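Long-range contacts in uncharacterized protein POB3N (Chaetomium thermophilum var. thermophilum, PDB 4KHB), which probably serves, as the Pob3 subunit of the FACT complex, in histone chaperoning and nucleosome reorganisation during transcription, replication and repair, this piece being its N-terminal PH-like region: residues V46-S55 against F90-K101; E131-N139 against E147-G155. All coordinates share one frame; numbering follows the deposited sequence.

Contact 1. Residues V46-S55 against F90-K101; sequences VSNIGGAQWS and FKNWYSTNLENK
Ile49 stands its CD1 methyl almost centrally over the face of the Tyr94 ring, 3.8 Å from the centroid and 4° off the ring normal, a CH-pi contact. CG1 lies anti to the carbonyl carbon (chi1 -64°) and the chain is extended beyond it, which carries the methyl out over the ring. Val46 CG2 meets the same ring obliquely at CD1, while Tyr94 OH is hydrogen-bonded to the Ala27 carbonyl. Tyr94 in turn sets its CD2 over one face of Phe90; the opposite face takes Ala52 CB, offset toward the rim and 3.5 Å from Phe90 CE2. Ala52 CB also touches Leu98 CD1, and Leu98 CG lies 3.8 Å from Trp54 CB. Thr96 lays CG2 against Gly51 CA and donates its hydroxyl to the Tyr94 carbonyl from above the carbonyl plane. Beyond it the backbones pair in parallel: Glu99 N bonds to Ala52 O, Trp54 N to Glu99 O at 2.7 Å, and Lys101 N to Trp54 O with a nearly straight N-H (176°). Gln53 and Glu99 run side by side on the face away from Trp54. The contact thus adds edge strand 98-100 to the sheet of the PH-like domain and packs Phe90, late in helix 83-92, against the face of Ala52, Trp54 and Leu98; that face is apolar and aromatic, whereas the one bearing Gln53 and Glu99 is polar and more open to solvent.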
ATOM      1  N   VAL H  46       6.666  14.651 -20.842  1.00 20.26           N
ATOM      2  CA  VAL H  46       6.712  13.358 -21.523  1.00 19.79           C
ATOM      3  C   VAL H  46       8.096  12.700 -21.452  1.00 19.32           C
ATOM      4  O   VAL H  46       8.220  11.472 -21.445  1.00 17.91           O
ATOM      5  CB  VAL H  46       6.242  13.499 -22.998  1.00 24.92           C
ATOM      6  CG1 VAL H  46       7.074  14.542 -23.731  1.00 24.03           C
ATOM      7  CG2 VAL H  46       6.285  12.163 -23.726  1.00 17.94           C
ATOM      8  N   SER H  47       9.132  13.529 -21.368  1.00 17.35           N
ATOM      9  CA  SER H  47      10.502  13.038 -21.313  1.00 22.68           C
ATOM     10  C   SER H  47      10.814  12.255 -20.033  1.00 20.79           C
ATOM     11  O   SER H  47      11.761  11.466 -20.006  1.00 20.08           O
ATOM     12  CB  SER H  47      11.481  14.199 -21.501  1.00 25.11           C
ATOM     13  OG  SER H  47      11.356  15.147 -20.461  1.00 20.84           O
ATOM     14  N   ASN H  48      10.027  12.467 -18.980  1.00 18.02           N
ATOM     15  CA  ASN H  48      10.201  11.702 -17.743  1.00 17.56           C
ATOM     16  C   ASN H  48       9.095  10.676 -17.497  1.00 18.82           C
ATOM     17  O   ASN H  48       8.823  10.316 -16.351  1.00 17.03           O
ATOM     18  CB  ASN H  48      10.328  12.628 -16.528  1.00 15.64           C
ATOM     19  CG  ASN H  48      11.091  11.986 -15.375  1.00 14.85           C
ATOM     20  OD1 ASN H  48      11.726  10.944 -15.538  1.00 13.55           O
ATOM     21  ND2 ASN H  48      11.032  12.610 -14.208  1.00 13.58           N
ATOM     22  N   ILE H  49       8.447  10.216 -18.563  1.00 13.54           N
ATOM     23  CA  ILE H  49       7.456   9.154 -18.429  1.00 17.41           C
ATOM     24  C   ILE H  49       8.058   7.840 -18.931  1.00 18.73           C
ATOM     25  O   ILE H  49       8.214   7.637 -20.138  1.00 20.46           O
ATOM     26  CB  ILE H  49       6.141   9.490 -19.178  1.00 20.25           C
ATOM     27  CG1 ILE H  49       5.476  10.722 -18.556  1.00 22.89           C
ATOM     28  CG2 ILE H  49       5.184   8.308 -19.148  1.00 15.12           C
ATOM     29  CD1 ILE H  49       4.176  11.140 -19.225  1.00 20.59           C
ATOM     30  N   GLY H  50       8.401   6.959 -17.995  1.00 21.58           N
ATOM     31  CA  GLY H  50       9.090   5.720 -18.315  1.00 13.78           C
ATOM     32  C   GLY H  50       8.223   4.475 -18.308  1.00 14.99           C
ATOM     33  O   GLY H  50       8.559   3.474 -18.953  1.00 17.88           O
ATOM     34  N   GLY H  51       7.111   4.528 -17.579  1.00 17.97           N
ATOM     35  CA  GLY H  51       6.227   3.381 -17.475  1.00 15.11           C
ATOM     36  C   GLY H  51       4.937   3.676 -16.733  1.00 15.34           C
ATOM     37  O   GLY H  51       4.810   4.714 -16.078  1.00 11.34           O
ATOM     38  N   ALA H  52       3.977   2.760 -16.829  1.00 14.68           N
ATOM     39  CA  ALA H  52       2.665   2.972 -16.225  1.00 13.30           C
ATOM     40  C   ALA H  52       1.979   1.662 -15.854  1.00 11.41           C
ATOM     41  O   ALA H  52       2.030   0.687 -16.608  1.00 10.18           O
ATOM     42  CB  ALA H  52       1.782   3.785 -17.158  1.00  9.68           C
ATOM     43  N   GLN H  53       1.318   1.653 -14.700  1.00  8.94           N
ATOM     44  CA  GLN H  53       0.607   0.468 -14.231  1.00 12.44           C
ATOM     45  C   GLN H  53      -0.853   0.784 -13.930  1.00 12.83           C
ATOM     46  O   GLN H  53      -1.179   1.867 -13.437  1.00 11.74           O
ATOM     47  CB  GLN H  53       1.280  -0.117 -12.981  1.00 10.35           C
ATOM     48  CG  GLN H  53       2.703  -0.619 -13.197  1.00 14.27           C
ATOM     49  CD  GLN H  53       3.362  -1.059 -11.902  1.00 18.90           C
ATOM     50  OE1 GLN H  53       2.765  -0.970 -10.828  1.00 21.83           O
ATOM     51  NE2 GLN H  53       4.596  -1.537 -11.998  1.00 23.27           N
ATOM     52  N   TRP H  54      -1.726  -0.174 -14.224  1.00  8.54           N
ATOM     53  CA  TRP H  54      -3.156  -0.021 -13.998  1.00  8.42           C
ATOM     54  C   TRP H  54      -3.618  -1.062 -12.982  1.00 12.70           C
ATOM     55  O   TRP H  54      -3.389  -2.260 -13.174  1.00 14.82           O
ATOM     56  CB  TRP H  54      -3.881  -0.214 -15.329  1.00 10.26           C
ATOM     57  CG  TRP H  54      -5.362  -0.375 -15.244  1.00 12.41           C
ATOM     58  CD1 TRP H  54      -6.062  -1.548 -15.234  1.00 16.09           C
ATOM     59  CD2 TRP H  54      -6.334   0.673 -15.197  1.00 11.95           C
ATOM     60  NE1 TRP H  54      -7.411  -1.292 -15.168  1.00 15.47           N
ATOM     61  CE2 TRP H  54      -7.603   0.065 -15.146  1.00 15.97           C
ATOM     62  CE3 TRP H  54      -6.253   2.066 -15.190  1.00 10.05           C
ATOM     63  CZ2 TRP H  54      -8.784   0.808 -15.084  1.00 16.08           C
ATOM     64  CZ3 TRP H  54      -7.423   2.800 -15.127  1.00 11.49           C
ATOM     65  CH2 TRP H  54      -8.669   2.173 -15.080  1.00 11.42           C
ATOM     66  N   SER H  55      -4.268  -0.611 -11.910  1.00  9.65           N
ATOM     67  CA  SER H  55      -4.760  -1.522 -10.877  1.00 13.99           C
ATOM     68  C   SER H  55      -5.864  -0.909 -10.018  1.00 15.43           C
ATOM     69  O   SER H  55      -6.088   0.305 -10.038  1.00 12.38           O
ATOM     70  CB  SER H  55      -3.609  -1.990  -9.979  1.00 13.63           C
ATOM     71  OG  SER H  55      -3.118  -0.926  -9.181  1.00 15.26           O
ATOM     72  N   PHE H  90      -1.093   6.352 -23.440  1.00 15.10           N
ATOM     73  CA  PHE H  90       0.268   5.965 -23.076  1.00 17.54           C
ATOM     74  C   PHE H  90       1.042   5.328 -24.231  1.00 16.38           C
ATOM     75  O   PHE H  90       2.251   5.521 -24.351  1.00 17.59           O
ATOM     76  CB  PHE H  90       0.267   5.057 -21.840  1.00 11.70           C
ATOM     77  CG  PHE H  90       0.186   5.808 -20.540  1.00 20.14           C
ATOM     78  CD1 PHE H  90      -1.045   6.151 -19.995  1.00 16.59           C
ATOM     79  CD2 PHE H  90       1.343   6.192 -19.873  1.00 12.26           C
ATOM     80  CE1 PHE H  90      -1.120   6.849 -18.801  1.00 14.21           C
ATOM     81  CE2 PHE H  90       1.276   6.895 -18.680  1.00 10.02           C
ATOM     82  CZ  PHE H  90       0.041   7.221 -18.144  1.00 14.97           C
ATOM     83  N   LYS H  91       0.349   4.566 -25.071  1.00 10.42           N
ATOM     84  CA  LYS H  91       1.003   3.915 -26.202  1.00 21.33           C
ATOM     85  C   LYS H  91       1.320   4.903 -27.326  1.00 24.62           C
ATOM     86  O   LYS H  91       2.455   4.970 -27.799  1.00 22.76           O
ATOM     87  CB  LYS H  91       0.157   2.754 -26.739  1.00 19.67           C
ATOM     88  CG  LYS H  91       0.798   2.024 -27.918  1.00 21.10           C
ATOM     89  CD  LYS H  91      -0.039   0.842 -28.387  1.00 35.51           C
ATOM     90  CE  LYS H  91      -1.278   1.295 -29.139  1.00 45.51           C
ATOM     91  NZ  LYS H  91      -2.502   1.158 -28.305  1.00 38.25           N
ATOM     92  N   ASN H  92       0.319   5.671 -27.746  1.00 18.39           N
ATOM     93  CA  ASN H  92       0.478   6.590 -28.872  1.00 24.59           C
ATOM     94  C   ASN H  92       1.328   7.824 -28.562  1.00 23.58           C
ATOM     95  O   ASN H  92       2.062   8.308 -29.422  1.00 28.51           O
ATOM     96  CB  ASN H  92      -0.884   7.024 -29.424  1.00 23.47           C
ATOM     97  CG  ASN H  92      -1.665   5.878 -30.039  1.00 31.13           C
ATOM     98  OD1 ASN H  92      -1.123   4.802 -30.295  1.00 27.43           O
ATOM     99  ND2 ASN H  92      -2.944   6.113 -30.299  1.00 31.55           N
ATOM    100  N   TRP H  93       1.219   8.334 -27.337  1.00 20.34           N
ATOM    101  CA  TRP H  93       1.935   9.545 -26.937  1.00 18.04           C
ATOM    102  C   TRP H  93       3.220   9.287 -26.151  1.00 21.29           C
ATOM    103  O   TRP H  93       4.226   9.971 -26.355  1.00 24.37           O
ATOM    104  CB  TRP H  93       1.012  10.465 -26.128  1.00 21.25           C
ATOM    105  CG  TRP H  93      -0.066  11.120 -26.948  1.00 24.72           C
ATOM    106  CD1 TRP H  93      -0.141  11.168 -28.309  1.00 28.36           C
ATOM    107  CD2 TRP H  93      -1.224  11.813 -26.458  1.00 18.70           C
ATOM    108  NE1 TRP H  93      -1.268  11.854 -28.697  1.00 25.22           N
ATOM    109  CE2 TRP H  93      -1.951  12.259 -27.580  1.00 22.70           C
ATOM    110  CE3 TRP H  93      -1.717  12.099 -25.181  1.00 19.47           C
ATOM    111  CZ2 TRP H  93      -3.145  12.976 -27.463  1.00 21.23           C
ATOM    112  CZ3 TRP H  93      -2.904  12.808 -25.068  1.00 25.75           C
ATOM    113  CH2 TRP H  93      -3.601  13.241 -26.201  1.00 19.26           C
ATOM    114  N   TYR H  94       3.192   8.304 -25.257  1.00 16.72           N
ATOM    115  CA  TYR H  94       4.272   8.146 -24.288  1.00 16.19           C
ATOM    116  C   TYR H  94       5.172   6.936 -24.557  1.00 15.83           C
ATOM    117  O   TYR H  94       6.089   6.660 -23.777  1.00 20.88           O
ATOM    118  CB  TYR H  94       3.700   8.092 -22.864  1.00 15.90           C
ATOM    119  CG  TYR H  94       2.788   9.262 -22.524  1.00 15.87           C
ATOM    120  CD1 TYR H  94       2.978  10.510 -23.105  1.00 16.27           C
ATOM    121  CD2 TYR H  94       1.737   9.112 -21.628  1.00 17.21           C
ATOM    122  CE1 TYR H  94       2.148  11.573 -22.804  1.00 19.43           C
ATOM    123  CE2 TYR H  94       0.901  10.174 -21.318  1.00 17.26           C
ATOM    124  CZ  TYR H  94       1.114  11.401 -21.911  1.00 21.99           C
ATOM    125  OH  TYR H  94       0.293  12.466 -21.618  1.00 16.12           O
ATOM    126  N   SER H  95       4.905   6.223 -25.653  1.00 14.36           N
ATOM    127  CA  SER H  95       5.683   5.036 -26.018  1.00 20.16           C
ATOM    128  C   SER H  95       5.713   4.041 -24.864  1.00 24.66           C
ATOM    129  O   SER H  95       6.746   3.422 -24.590  1.00 21.46           O
ATOM    130  CB  SER H  95       7.109   5.409 -26.445  1.00 20.68           C
ATOM    131  OG  SER H  95       7.104   6.277 -27.564  1.00 36.85           O
ATOM    132  N   THR H  96       4.573   3.892 -24.193  1.00 21.38           N
ATOM    133  CA  THR H  96       4.496   3.052 -23.006  1.00 17.48           C
ATOM    134  C   THR H  96       3.267   2.150 -23.019  1.00 20.68           C
ATOM    135  O   THR H  96       2.167   2.583 -23.376  1.00 19.30           O
ATOM    136  CB  THR H  96       4.434   3.922 -21.731  1.00 23.12           C
ATOM    137  OG1 THR H  96       5.534   4.842 -21.711  1.00 23.08           O
ATOM    138  CG2 THR H  96       4.487   3.057 -20.492  1.00 29.17           C
ATOM    139  N   ASN H  97       3.456   0.893 -22.626  1.00 18.04           N
ATOM    140  CA  ASN H  97       2.338  -0.018 -22.432  1.00 17.97           C
ATOM    141  C   ASN H  97       1.777   0.146 -21.023  1.00 17.16           C
ATOM    142  O   ASN H  97       2.515   0.027 -20.042  1.00 23.13           O
ATOM    143  CB  ASN H  97       2.764  -1.472 -22.687  1.00 20.26           C
ATOM    144  CG  ASN H  97       3.151  -1.722 -24.137  1.00 24.68           C
ATOM    145  OD1 ASN H  97       2.488  -1.244 -25.057  1.00 27.67           O
ATOM    146  ND2 ASN H  97       4.223  -2.478 -24.346  1.00 28.28           N
ATOM    147  N   LEU H  98       0.479   0.419 -20.923  1.00 12.33           N
ATOM    148  CA  LEU H  98      -0.179   0.483 -19.622  1.00 16.27           C
ATOM    149  C   LEU H  98      -0.388  -0.931 -19.101  1.00 12.08           C
ATOM    150  O   LEU H  98      -1.318  -1.625 -19.512  1.00 13.15           O
ATOM    151  CB  LEU H  98      -1.510   1.235 -19.715  1.00 11.45           C
ATOM    152  CG  LEU H  98      -2.274   1.449 -18.406  1.00 18.47           C
ATOM    153  CD1 LEU H  98      -1.389   2.132 -17.382  1.00  6.27           C
ATOM    154  CD2 LEU H  98      -3.536   2.274 -18.637  1.00 13.59           C
ATOM    155  N   GLU H  99       0.487  -1.353 -18.198  1.00 13.53           N
ATOM    156  CA  GLU H  99       0.486  -2.728 -17.721  1.00 15.85           C
ATOM    157  C   GLU H  99      -0.648  -2.995 -16.738  1.00 17.24           C
ATOM    158  O   GLU H  99      -0.830  -2.254 -15.771  1.00 12.45           O
ATOM    159  CB  GLU H  99       1.835  -3.052 -17.074  1.00 17.23           C
ATOM    160  CG  GLU H  99       1.883  -4.381 -16.341  1.00 30.27           C
ATOM    161  CD  GLU H  99       3.219  -4.630 -15.675  1.00 38.70           C
ATOM    162  OE1 GLU H  99       4.056  -3.703 -15.643  1.00 35.82           O
ATOM    163  OE2 GLU H  99       3.433  -5.758 -15.186  1.00 35.79           O
ATOM    164  N   ASN H 100      -1.405  -4.059 -16.987  1.00 14.92           N
ATOM    165  CA  ASN H 100      -2.386  -4.524 -16.018  1.00 11.48           C
ATOM    166  C   ASN H 100      -1.661  -5.254 -14.897  1.00 10.10           C
ATOM    167  O   ASN H 100      -1.084  -6.323 -15.110  1.00 13.73           O
ATOM    168  CB  ASN H 100      -3.416  -5.440 -16.687  1.00 12.59           C
ATOM    169  CG  ASN H 100      -4.597  -5.760 -15.782  1.00 19.73           C
ATOM    170  OD1 ASN H 100      -4.428  -6.102 -14.610  1.00 17.31           O
ATOM    171  ND2 ASN H 100      -5.801  -5.648 -16.325  1.00 20.44           N
ATOM    172  N   LYS H 101      -1.696  -4.675 -13.701  1.00 13.14           N
ATOM    173  CA  LYS H 101      -0.908  -5.184 -12.586  1.00 11.49           C
ATOM    174  C   LYS H 101      -1.803  -5.574 -11.420  1.00 13.08           C
ATOM    175  O   LYS H 101      -2.085  -4.748 -10.549  1.00 15.00           O
ATOM    176  CB  LYS H 101       0.091  -4.115 -12.135  1.00 19.76           C
ATOM    177  CG  LYS H 101       1.207  -4.635 -11.235  1.00 19.30           C
ATOM    178  CD  LYS H 101       2.255  -5.403 -12.028  1.00 20.73           C
ATOM    179  CE  LYS H 101       3.618  -5.338 -11.353  1.00 28.22           C
ATOM    180  NZ  LYS H 101       4.647  -6.132 -12.083  1.00 38.04           N
TER
HETATM  181  O   HOH W   1       4.908   0.321 -18.905  1.00 11.32           O
HETATM  182  O   HOH W   2      -5.384  -4.686 -12.367  1.00 21.08           O

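Contact 2. Residues E131-N139 against E147-G155; sequences EIPYSEIAN and EIAVEFAPG
Ala138 and Asn139 share Glu151 as their partner across the antiparallel hairpin of strands 137-144 and 147-152, a classic beta bulge within the SSRP1-family PH-like region. The backbone bonds define it. Ala138 N reaches Glu151 O at 2.8 Å, and Asn139 N adds a weak bond to the same oxygen, so one carbonyl serves two successive amides. In return Glu151 N gives Asn139 O a nearly straight bond of 2.9 Å (177°), and Val150 CA approaches that oxygen in a longer CA-H...O contact.

The apolar contacts gather round Ile137 and Phe152. Ile137 crosses Val150 obliquely: its CD1 lies 3.7 Å from Val150 CG1, and CG1 and CG2 touch the same methyl. That methyl is placed for this by Val150 chi1 of 180°, which sets CG1 opposite the backbone N. Ile137 CG1 also lies 4.2 Å from Phe152 CE1. With an alanine here in place of Ile137, the CG1, CG2 and CD1 carbons would be gone, which would probably leave a gap beside Val150 CG1 and deprive Phe152 CE1 of one apolar neighbour. Ile132, on the preceding strand, comes to the Phe152 ring in its plane, CG2 at the CE1-CZ edge, the two side chains crossing at about a right angle. Phe152 packs further on Leu178 and Ile181 of strand 177-184 and on Met41 of the SPT16D chain, which places the ring at the heterodimer interface. Ala138 CB rests against Ala153 CB, 4.1 Å away.

Among polar groups, Glu151 OE1 is hydrogen-bonded to Asn141, and Ser168 OG bonds both to Glu136 O and to Ala153 N. Glu136 O also lies at the edge of the Phe152 ring, near its plane, 3.3 Å from CD1.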
ATOM      1  N   GLU H 131       3.265  -1.553  -2.029  1.00 10.23           N
ATOM      2  CA  GLU H 131       4.468  -0.876  -2.501  1.00 13.71           C
ATOM      3  C   GLU H 131       4.780   0.332  -1.623  1.00 12.86           C
ATOM      4  O   GLU H 131       3.870   1.052  -1.204  1.00 14.94           O
ATOM      5  CB  GLU H 131       4.285  -0.417  -3.951  1.00 12.71           C
ATOM      6  CG  GLU H 131       4.008  -1.535  -4.942  1.00 21.29           C
ATOM      7  CD  GLU H 131       2.551  -1.588  -5.353  1.00 22.36           C
ATOM      8  OE1 GLU H 131       1.713  -1.011  -4.629  1.00 24.38           O
ATOM      9  OE2 GLU H 131       2.246  -2.200  -6.396  1.00 27.82           O
ATOM     10  N   ILE H 132       6.062   0.547  -1.341  1.00 10.78           N
ATOM     11  CA  ILE H 132       6.498   1.717  -0.580  1.00 10.16           C
ATOM     12  C   ILE H 132       7.506   2.536  -1.382  1.00 10.27           C
ATOM     13  O   ILE H 132       8.629   2.087  -1.623  1.00  8.01           O
ATOM     14  CB  ILE H 132       7.131   1.313   0.759  1.00 12.13           C
ATOM     15  CG1 ILE H 132       6.117   0.541   1.601  1.00 14.76           C
ATOM     16  CG2 ILE H 132       7.576   2.544   1.534  1.00  5.71           C
ATOM     17  CD1 ILE H 132       6.700  -0.634   2.341  1.00 21.21           C
ATOM     18  N   PRO H 133       7.098   3.742  -1.809  1.00 12.53           N
ATOM     19  CA  PRO H 133       7.979   4.648  -2.558  1.00 12.50           C
ATOM     20  C   PRO H 133       9.136   5.130  -1.692  1.00  9.31           C
ATOM     21  O   PRO H 133       8.922   5.443  -0.520  1.00  9.58           O
ATOM     22  CB  PRO H 133       7.059   5.823  -2.930  1.00  9.99           C
ATOM     23  CG  PRO H 133       5.663   5.343  -2.690  1.00 14.73           C
ATOM     24  CD  PRO H 133       5.740   4.284  -1.639  1.00 11.86           C
ATOM     25  N   TYR H 134      10.340   5.165  -2.260  1.00 10.04           N
ATOM     26  CA  TYR H 134      11.542   5.568  -1.532  1.00 10.90           C
ATOM     27  C   TYR H 134      11.429   6.982  -0.960  1.00 10.25           C
ATOM     28  O   TYR H 134      11.981   7.279   0.101  1.00 13.96           O
ATOM     29  CB  TYR H 134      12.771   5.453  -2.443  1.00  9.02           C
ATOM     30  CG  TYR H 134      13.083   4.031  -2.868  1.00  8.74           C
ATOM     31  CD1 TYR H 134      12.780   2.958  -2.040  1.00 10.10           C
ATOM     32  CD2 TYR H 134      13.660   3.764  -4.102  1.00  9.36           C
ATOM     33  CE1 TYR H 134      13.054   1.663  -2.421  1.00 11.38           C
ATOM     34  CE2 TYR H 134      13.935   2.468  -4.496  1.00  9.45           C
ATOM     35  CZ  TYR H 134      13.630   1.422  -3.647  1.00 11.92           C
ATOM     36  OH  TYR H 134      13.897   0.125  -4.021  1.00 12.37           O
ATOM     37  N   SER H 135      10.700   7.844  -1.663  1.00 10.31           N
ATOM     38  CA  SER H 135      10.535   9.235  -1.254  1.00 16.31           C
ATOM     39  C   SER H 135       9.771   9.377   0.062  1.00 15.79           C
ATOM     40  O   SER H 135       9.846  10.416   0.720  1.00 18.97           O
ATOM     41  CB  SER H 135       9.835  10.031  -2.360  1.00 12.54           C
ATOM     42  OG  SER H 135       8.561   9.487  -2.655  1.00 23.97           O
ATOM     43  N   GLU H 136       9.037   8.334   0.442  1.00 14.97           N
ATOM     44  CA  GLU H 136       8.273   8.352   1.687  1.00 14.01           C
ATOM     45  C   GLU H 136       9.096   7.902   2.888  1.00 14.39           C
ATOM     46  O   GLU H 136       8.726   8.166   4.033  1.00 13.51           O
ATOM     47  CB  GLU H 136       7.036   7.460   1.558  1.00 12.38           C
ATOM     48  CG  GLU H 136       5.964   8.012   0.636  1.00 19.81           C
ATOM     49  CD  GLU H 136       5.296   9.242   1.209  1.00 26.83           C
ATOM     50  OE1 GLU H 136       4.833   9.182   2.368  1.00 24.14           O
ATOM     51  OE2 GLU H 136       5.237  10.270   0.503  1.00 24.85           O
ATOM     52  N   ILE H 137      10.212   7.228   2.626  1.00 14.31           N
ATOM     53  CA  ILE H 137      10.985   6.593   3.688  1.00 12.28           C
ATOM     54  C   ILE H 137      11.922   7.573   4.402  1.00 14.70           C
ATOM     55  O   ILE H 137      12.775   8.205   3.775  1.00 12.05           O
ATOM     56  CB  ILE H 137      11.791   5.386   3.140  1.00 13.62           C
ATOM     57  CG1 ILE H 137      10.837   4.338   2.554  1.00 13.61           C
ATOM     58  CG2 ILE H 137      12.668   4.775   4.232  1.00 11.54           C
ATOM     59  CD1 ILE H 137      11.532   3.135   1.939  1.00  8.27           C
ATOM     60  N   ALA H 138      11.759   7.680   5.719  1.00 16.01           N
ATOM     61  CA  ALA H 138      12.567   8.577   6.538  1.00 14.30           C
ATOM     62  C   ALA H 138      13.867   7.896   6.940  1.00 15.41           C
ATOM     63  O   ALA H 138      14.934   8.516   6.935  1.00 16.09           O
ATOM     64  CB  ALA H 138      11.792   9.025   7.774  1.00 13.89           C
ATOM     65  N   ASN H 139      13.774   6.616   7.292  1.00 16.44           N
ATOM     66  CA  ASN H 139      14.959   5.855   7.668  1.00 15.54           C
ATOM     67  C   ASN H 139      14.860   4.358   7.414  1.00 16.33           C
ATOM     68  O   ASN H 139      13.769   3.781   7.397  1.00 15.99           O
ATOM     69  CB  ASN H 139      15.301   6.097   9.144  1.00 21.20           C
ATOM     70  CG  ASN H 139      16.612   6.827   9.328  1.00 26.45           C
ATOM     71  OD1 ASN H 139      16.651   8.056   9.350  1.00 44.44           O
ATOM     72  ND2 ASN H 139      17.698   6.075   9.463  1.00 33.21           N
ATOM     73  N   GLU H 147      16.504  -8.604  10.651  1.00 30.82           N
ATOM     74  CA  GLU H 147      15.368  -7.687  10.585  1.00 25.94           C
ATOM     75  C   GLU H 147      15.701  -6.247  10.198  1.00 24.28           C
ATOM     76  O   GLU H 147      16.620  -5.630  10.744  1.00 26.57           O
ATOM     77  CB  GLU H 147      14.645  -7.701  11.935  1.00 29.00           C
ATOM     78  CG  GLU H 147      13.344  -6.921  11.971  1.00 27.27           C
ATOM     79  CD  GLU H 147      12.608  -7.101  13.283  1.00 35.60           C
ATOM     80  OE1 GLU H 147      12.181  -6.088  13.871  1.00 38.39           O
ATOM     81  OE2 GLU H 147      12.438  -8.260  13.715  1.00 46.00           O
ATOM     82  N   ILE H 148      14.925  -5.729   9.248  1.00 23.11           N
ATOM     83  CA  ILE H 148      15.083  -4.372   8.743  1.00 16.59           C
ATOM     84  C   ILE H 148      13.865  -3.532   9.112  1.00 25.84           C
ATOM     85  O   ILE H 148      12.727  -3.961   8.910  1.00 24.41           O
ATOM     86  CB  ILE H 148      15.237  -4.359   7.205  1.00 19.69           C
ATOM     87  CG1 ILE H 148      16.096  -5.534   6.723  1.00 24.72           C
ATOM     88  CG2 ILE H 148      15.790  -3.020   6.727  1.00 21.90           C
ATOM     89  CD1 ILE H 148      17.543  -5.481   7.184  1.00 27.32           C
ATOM     90  N   ALA H 149      14.099  -2.340   9.655  1.00 20.28           N
ATOM     91  CA  ALA H 149      13.007  -1.435   9.992  1.00 20.64           C
ATOM     92  C   ALA H 149      12.931  -0.303   8.977  1.00 19.22           C
ATOM     93  O   ALA H 149      13.938   0.349   8.694  1.00 17.17           O
ATOM     94  CB  ALA H 149      13.190  -0.879  11.399  1.00 17.64           C
ATOM     95  N   VAL H 150      11.740  -0.071   8.433  1.00 13.74           N
ATOM     96  CA  VAL H 150      11.525   1.032   7.504  1.00 12.47           C
ATOM     97  C   VAL H 150      10.607   2.042   8.176  1.00 10.81           C
ATOM     98  O   VAL H 150       9.436   1.754   8.432  1.00 13.39           O
ATOM     99  CB  VAL H 150      10.898   0.556   6.179  1.00 12.57           C
ATOM    100  CG1 VAL H 150      10.690   1.728   5.240  1.00 11.56           C
ATOM    101  CG2 VAL H 150      11.777  -0.492   5.525  1.00  7.80           C
ATOM    102  N   GLU H 151      11.144   3.225   8.459  1.00 17.36           N
ATOM    103  CA  GLU H 151      10.427   4.220   9.250  1.00 17.87           C
ATOM    104  C   GLU H 151       9.931   5.403   8.431  1.00 13.32           C
ATOM    105  O   GLU H 151      10.554   5.804   7.444  1.00 14.23           O
ATOM    106  CB  GLU H 151      11.292   4.713  10.416  1.00 16.77           C
ATOM    107  CG  GLU H 151      12.307   3.696  10.914  1.00 26.81           C
ATOM    108  CD  GLU H 151      12.949   4.117  12.220  1.00 39.56           C
ATOM    109  OE1 GLU H 151      13.896   3.435  12.664  1.00 48.84           O
ATOM    110  OE2 GLU H 151      12.501   5.123  12.808  1.00 47.10           O
ATOM    111  N   PHE H 152       8.800   5.958   8.854  1.00 11.72           N
ATOM    112  CA  PHE H 152       8.200   7.093   8.173  1.00 15.64           C
ATOM    113  C   PHE H 152       8.079   8.290   9.108  1.00 16.94           C
ATOM    114  O   PHE H 152       8.092   8.137  10.331  1.00 19.55           O
ATOM    115  CB  PHE H 152       6.829   6.699   7.623  1.00 11.93           C
ATOM    116  CG  PHE H 152       6.858   5.465   6.771  1.00 16.40           C
ATOM    117  CD1 PHE H 152       7.193   5.545   5.428  1.00 14.84           C
ATOM    118  CD2 PHE H 152       6.562   4.222   7.315  1.00 14.67           C
ATOM    119  CE1 PHE H 152       7.226   4.409   4.637  1.00 15.60           C
ATOM    120  CE2 PHE H 152       6.595   3.083   6.532  1.00 15.43           C
ATOM    121  CZ  PHE H 152       6.925   3.176   5.190  1.00 12.89           C
ATOM    122  N   ALA H 153       7.961   9.480   8.528  1.00 19.00           N
ATOM    123  CA  ALA H 153       7.780  10.701   9.305  1.00 23.44           C
ATOM    124  C   ALA H 153       6.472  11.367   8.919  1.00 24.51           C
ATOM    125  O   ALA H 153       6.472  12.355   8.181  1.00 29.00           O
ATOM    126  CB  ALA H 153       8.938  11.654   9.073  1.00 24.08           C
ATOM    127  N   PRO H 154       5.348  10.823   9.408  1.00 25.35           N
ATOM    128  CA  PRO H 154       4.043  11.377   9.044  1.00 24.87           C
ATOM    129  C   PRO H 154       3.817  12.733   9.700  1.00 28.31           C
ATOM    130  O   PRO H 154       3.028  13.536   9.200  1.00 35.52           O
ATOM    131  CB  PRO H 154       3.063  10.341   9.598  1.00 23.31           C
ATOM    132  CG  PRO H 154       3.785   9.736  10.757  1.00 22.21           C
ATOM    133  CD  PRO H 154       5.223   9.672  10.323  1.00 22.75           C
ATOM    134  N   GLY H 155       4.506  12.977  10.811  1.00 30.14           N
ATOM    135  CA  GLY H 155       4.325  14.200  11.568  1.00 43.14           C
ATOM    136  C   GLY H 155       5.587  15.037  11.626  1.00 48.14           C
ATOM    137  O   GLY H 155       5.580  16.217  11.274  1.00 58.56           O
TER

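After the N-terminal strands 8-11 to 42-45 the chain enters residues 46-55, runs out through strands 61-66 and 72-78 and back along helix 83-92, and closes that 34-residue excursion at contact 1, where strand 98-100 becomes the edge of the mixed sheet. Only then does contact 2 open; with seven residues between its segments, it closes a short hairpin and draws the end of strand 127-133 toward it. The two contacts are therefore in series, neither nested nor crossed. The centres of contact 1 and contact 2 lie about 26 Å apart, in two different PH-like regions. His103, which touches Ser55, is hydrogen-bonded to Glu131; Lys64, which touches Gln53, makes a weak, long ion pair with Glu131.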